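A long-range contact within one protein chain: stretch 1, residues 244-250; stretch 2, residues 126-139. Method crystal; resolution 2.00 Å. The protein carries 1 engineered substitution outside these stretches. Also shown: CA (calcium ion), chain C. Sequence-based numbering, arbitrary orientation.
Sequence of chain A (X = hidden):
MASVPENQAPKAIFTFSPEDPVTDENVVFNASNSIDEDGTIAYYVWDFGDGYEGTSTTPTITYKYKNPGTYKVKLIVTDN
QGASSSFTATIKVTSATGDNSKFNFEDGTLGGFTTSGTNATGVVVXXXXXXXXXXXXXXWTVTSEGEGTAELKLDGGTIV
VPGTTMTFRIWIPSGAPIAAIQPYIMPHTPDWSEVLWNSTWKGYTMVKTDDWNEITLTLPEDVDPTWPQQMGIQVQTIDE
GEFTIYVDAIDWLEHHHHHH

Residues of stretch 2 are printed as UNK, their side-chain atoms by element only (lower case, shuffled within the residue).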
# COMPACT_ATOMS: atom_id res chain seq x y z
N THR A 244 20.71 7.02 6.84
CA THR A 244 19.43 7.70 6.77
C THR A 244 18.34 6.83 6.16
O THR A 244 18.46 6.34 5.03
CB THR A 244 19.54 9.07 6.04
OG1 THR A 244 20.39 9.93 6.81
CG2 THR A 244 18.17 9.74 5.91
N ILE A 245 17.28 6.65 6.93
CA ILE A 245 16.11 5.89 6.51
C ILE A 245 14.97 6.87 6.25
O ILE A 245 14.84 7.87 6.95
CB ILE A 245 15.73 4.83 7.58
CG1 ILE A 245 16.72 3.66 7.51
CG2 ILE A 245 14.29 4.35 7.41
CD1 ILE A 245 16.85 2.90 8.80
N TYR A 246 14.19 6.60 5.20
CA TYR A 246 13.01 7.40 4.91
C TYR A 246 11.75 6.58 5.17
O TYR A 246 11.72 5.37 4.89
CB TYR A 246 13.04 7.92 3.48
CG TYR A 246 14.21 8.84 3.19
CD1 TYR A 246 15.45 8.32 2.85
CD2 TYR A 246 14.07 10.22 3.27
CE1 TYR A 246 16.54 9.15 2.59
CE2 TYR A 246 15.15 11.06 3.01
CZ TYR A 246 16.38 10.52 2.67
OH TYR A 246 17.45 11.34 2.40
N VAL A 247 10.74 7.23 5.72
CA VAL A 247 9.49 6.58 6.11
C VAL A 247 8.33 7.45 5.66
O VAL A 247 8.32 8.66 5.89
CB VAL A 247 9.39 6.39 7.65
CG1 VAL A 247 8.08 5.69 8.02
CG2 VAL A 247 10.59 5.60 8.19
N ASP A 248 7.34 6.83 5.01
CA ASP A 248 6.20 7.58 4.50
C ASP A 248 5.02 6.67 4.29
O ASP A 248 5.19 5.46 4.18
CB ASP A 248 6.54 8.28 3.17
CG ASP A 248 5.50 9.32 2.77
OD1 ASP A 248 4.76 9.81 3.65
OD2 ASP A 248 5.42 9.67 1.56
N ALA A 249 3.84 7.28 4.25
CA ALA A 249 2.61 6.62 3.80
C ALA A 249 2.28 5.36 4.60
O ALA A 249 1.94 4.32 4.03
CB ALA A 249 2.67 6.33 2.29
N ILE A 250 2.40 5.47 5.93
CA ILE A 250 1.91 4.42 6.83
C ILE A 250 0.38 4.46 6.78
O ILE A 250 -0.23 5.51 6.99
CB ILE A 250 2.42 4.58 8.27
CG1 ILE A 250 3.95 4.68 8.28
CG2 ILE A 250 1.96 3.41 9.14
CD1 ILE A 250 4.54 5.13 9.62
N UNK A 126 10.67 16.12 8.98
CA UNK A 126 9.79 16.08 7.82
C UNK A 126 10.52 16.63 6.59
O UNK A 126 11.04 17.75 6.61
c UNK A 126 7.49 16.73 6.96
n UNK A 126 6.33 16.16 7.25
o UNK A 126 7.76 17.16 5.84
c UNK A 126 8.50 16.85 8.10
N UNK A 127 10.56 15.82 5.53
CA UNK A 127 11.42 16.09 4.38
C UNK A 127 10.68 16.09 3.04
O UNK A 127 9.64 15.45 2.90
c UNK A 127 12.07 13.65 4.01
c UNK A 127 12.59 15.06 4.31
o UNK A 127 13.51 15.44 3.28
N UNK A 128 11.23 16.82 2.06
CA UNK A 128 10.78 16.74 0.68
C UNK A 128 11.80 16.00 -0.19
O UNK A 128 11.59 15.83 -1.40
o UNK A 128 11.72 18.95 0.16
c UNK A 128 9.39 18.88 0.77
c UNK A 128 10.53 18.15 0.06
N UNK A 129 12.91 15.55 0.41
CA UNK A 129 14.00 14.91 -0.32
C UNK A 129 13.59 13.59 -0.96
O UNK A 129 13.92 13.32 -2.12
c UNK A 129 15.97 16.02 0.88
o UNK A 129 17.66 16.92 2.30
o UNK A 129 17.33 14.75 2.42
c UNK A 129 17.06 15.88 1.94
c UNK A 129 15.23 14.72 0.57
N UNK A 130 12.87 12.77 -0.19
CA UNK A 130 12.27 11.54 -0.68
C UNK A 130 10.89 11.37 -0.06
O UNK A 130 10.70 11.64 1.13
n UNK A 130 16.95 9.27 -2.48
c UNK A 130 14.47 10.23 -1.02
c UNK A 130 15.15 8.89 -0.74
c UNK A 130 13.12 10.32 -0.32
c UNK A 130 16.66 8.98 -1.04
N UNK A 131 9.93 10.92 -0.86
CA UNK A 131 8.61 10.55 -0.36
C UNK A 131 8.11 9.36 -1.15
O UNK A 131 8.52 9.16 -2.31
c UNK A 131 7.65 11.72 -0.49
N UNK A 132 7.26 8.55 -0.53
CA UNK A 132 6.65 7.42 -1.23
C UNK A 132 5.40 7.88 -1.98
O UNK A 132 5.16 7.45 -3.12
c UNK A 132 5.82 3.14 -2.37
c UNK A 132 4.29 4.91 -0.87
c UNK A 132 6.42 4.21 -1.70
c UNK A 132 5.67 5.10 -0.94
c UNK A 132 6.32 6.26 -0.26
c UNK A 132 3.67 3.85 -1.53
c UNK A 132 4.44 2.95 -2.28
N UNK A 133 4.61 8.73 -1.34
CA UNK A 133 3.44 9.34 -1.96
C UNK A 133 3.37 10.80 -1.54
O UNK A 133 3.70 11.13 -0.40
n UNK A 133 -1.41 6.11 -0.66
c UNK A 133 1.70 7.53 -2.43
c UNK A 133 0.23 7.20 -2.18
c UNK A 133 0.00 6.59 -0.80
c UNK A 133 2.16 8.64 -1.52
N UNK A 134 2.92 11.65 -2.45
CA UNK A 134 2.83 13.07 -2.17
C UNK A 134 4.21 13.70 -2.23
O UNK A 134 5.13 13.14 -2.84
N UNK A 135 4.35 14.84 -1.58
CA UNK A 135 5.61 15.58 -1.66
C UNK A 135 6.51 15.37 -0.44
O UNK A 135 7.69 15.68 -0.49
c UNK A 135 4.70 17.36 -3.27
o UNK A 135 3.60 19.23 -2.28
c UNK A 135 4.05 18.73 -3.33
c UNK A 135 5.33 17.06 -1.90
o UNK A 135 3.98 19.32 -4.44
N UNK A 136 5.95 14.80 0.63
CA UNK A 136 6.67 14.76 1.91
C UNK A 136 6.66 13.40 2.60
O UNK A 136 5.82 12.55 2.31
n UNK A 136 8.09 19.50 4.37
c UNK A 136 7.30 20.15 3.53
c UNK A 136 6.32 17.24 2.40
c UNK A 136 5.74 18.24 3.38
n UNK A 136 7.61 21.39 3.15
c UNK A 136 6.10 15.82 2.86
n UNK A 136 6.19 19.58 3.05
N UNK A 137 7.61 13.21 3.51
CA UNK A 137 7.68 12.02 4.35
C UNK A 137 8.61 12.33 5.51
O UNK A 137 8.91 13.49 5.77
N UNK A 138 9.05 11.29 6.22
CA UNK A 138 10.02 11.45 7.30
C UNK A 138 11.42 11.08 6.83
O UNK A 138 11.60 10.18 5.99
c UNK A 138 8.19 10.18 10.56
c UNK A 138 8.37 11.02 9.29
c UNK A 138 9.64 10.63 8.54
c UNK A 138 8.35 12.52 9.62
N UNK A 139 12.41 11.78 7.38
CA UNK A 139 13.80 11.49 7.15
C UNK A 139 14.42 11.20 8.50
O UNK A 139 14.48 12.08 9.37
c UNK A 139 15.97 12.51 6.20
n UNK A 139 18.64 14.93 4.88
c UNK A 139 16.55 13.79 5.61
c UNK A 139 18.06 13.75 5.58
c UNK A 139 14.48 12.68 6.46
CA CA C . 3.71 11.46 1.97

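Position 126 has four side-chain atoms, two carbons with the second bearing an oxygen and a nitrogen, and is out of reach of stretch 1: an amide, Asn126. At 127 the first carbon bears one oxygen and one carbon; that outer carbon lies 4.0 Å from Tyr246 CD2, near the ring plane. This is Thr127. Position 128 repeats the same fork out of reach of stretch 1: Thr128. Position 129 has three carbons, the third ending in two oxygens, one of them 3.4 Å from Tyr246 OH in a weak contact at the ring edge. The carboxylate identifies Glu129.

Four carbons in a row ending in nitrogen mark 130 as Lys130. Its CD sits 3.8 Å from the Tyr246 ring centroid, 19° off the normal, a CH-pi contact over one face. Position 131 has a single carbon, CB, 3.7 Å from Asp248 OD2: Ala131. A carbon followed by a six-carbon ring, with no oxygen, makes 132 Phe132; CD2 lies 3.8 Å from Ala249 CB, and its backbone N donates to Asp248 OD2 at 3.0 Å.

Position 133 is again a four-carbon chain ending in nitrogen, Lys133, whose CE approaches Ala249 CB at 4.1 Å. Position 134 has no side-chain atoms and a phi of 77°, which favours glycine: Gly134. At position 135, three carbons, the third carrying two oxygens, touch nothing on stretch 1, and the CA-to-CB bond points away from it: Glu135. At 136, three carbons, a nitrogen and a carbon bearing two more nitrogens form a guanidinium, Arg136; NH1 donates to Asn126 OD1 at 2.8 Å.

Position 137 is bare. An ideal CB would fall 3.0 Å from Asp248 CB and 3.2 Å from Val247 O, so the strand pairing is tight here: Gly137. Four carbons forked at the second make 138 Leu138, with CB 4.3 Å from Val247 CB. Position 139 is a four-carbon chain ending in nitrogen, Lys139; CG lies 3.6 Å from Tyr246 CE2, and NZ forms a salt bridge with Glu129 OE1 at 2.8 Å.

The contact combines strand pairing with metal binding. The strands run antiparallel (162°), and Val247 and Leu138 exchange two hydrogen bonds, Leu138 N to Val247 O at 2.7 Å and Val247 N to Leu138 O at 3.1 Å. Beyond this pair, Asp248 OD2 also accepts from Lys133 N at 3.2 Å, nearly linear at 173°. Both Asp248 carboxylate oxygens bind calcium, OD1 at 2.6 Å and OD2 at 2.5 Å, as do Lys133 O and Arg136 O, each at 2.4 Å. The shared ion thus reconciles these closely spaced oxygens and ties the loop to the strand.

Stretch 2, residues 126-139: NTTEKAFKGERGLK
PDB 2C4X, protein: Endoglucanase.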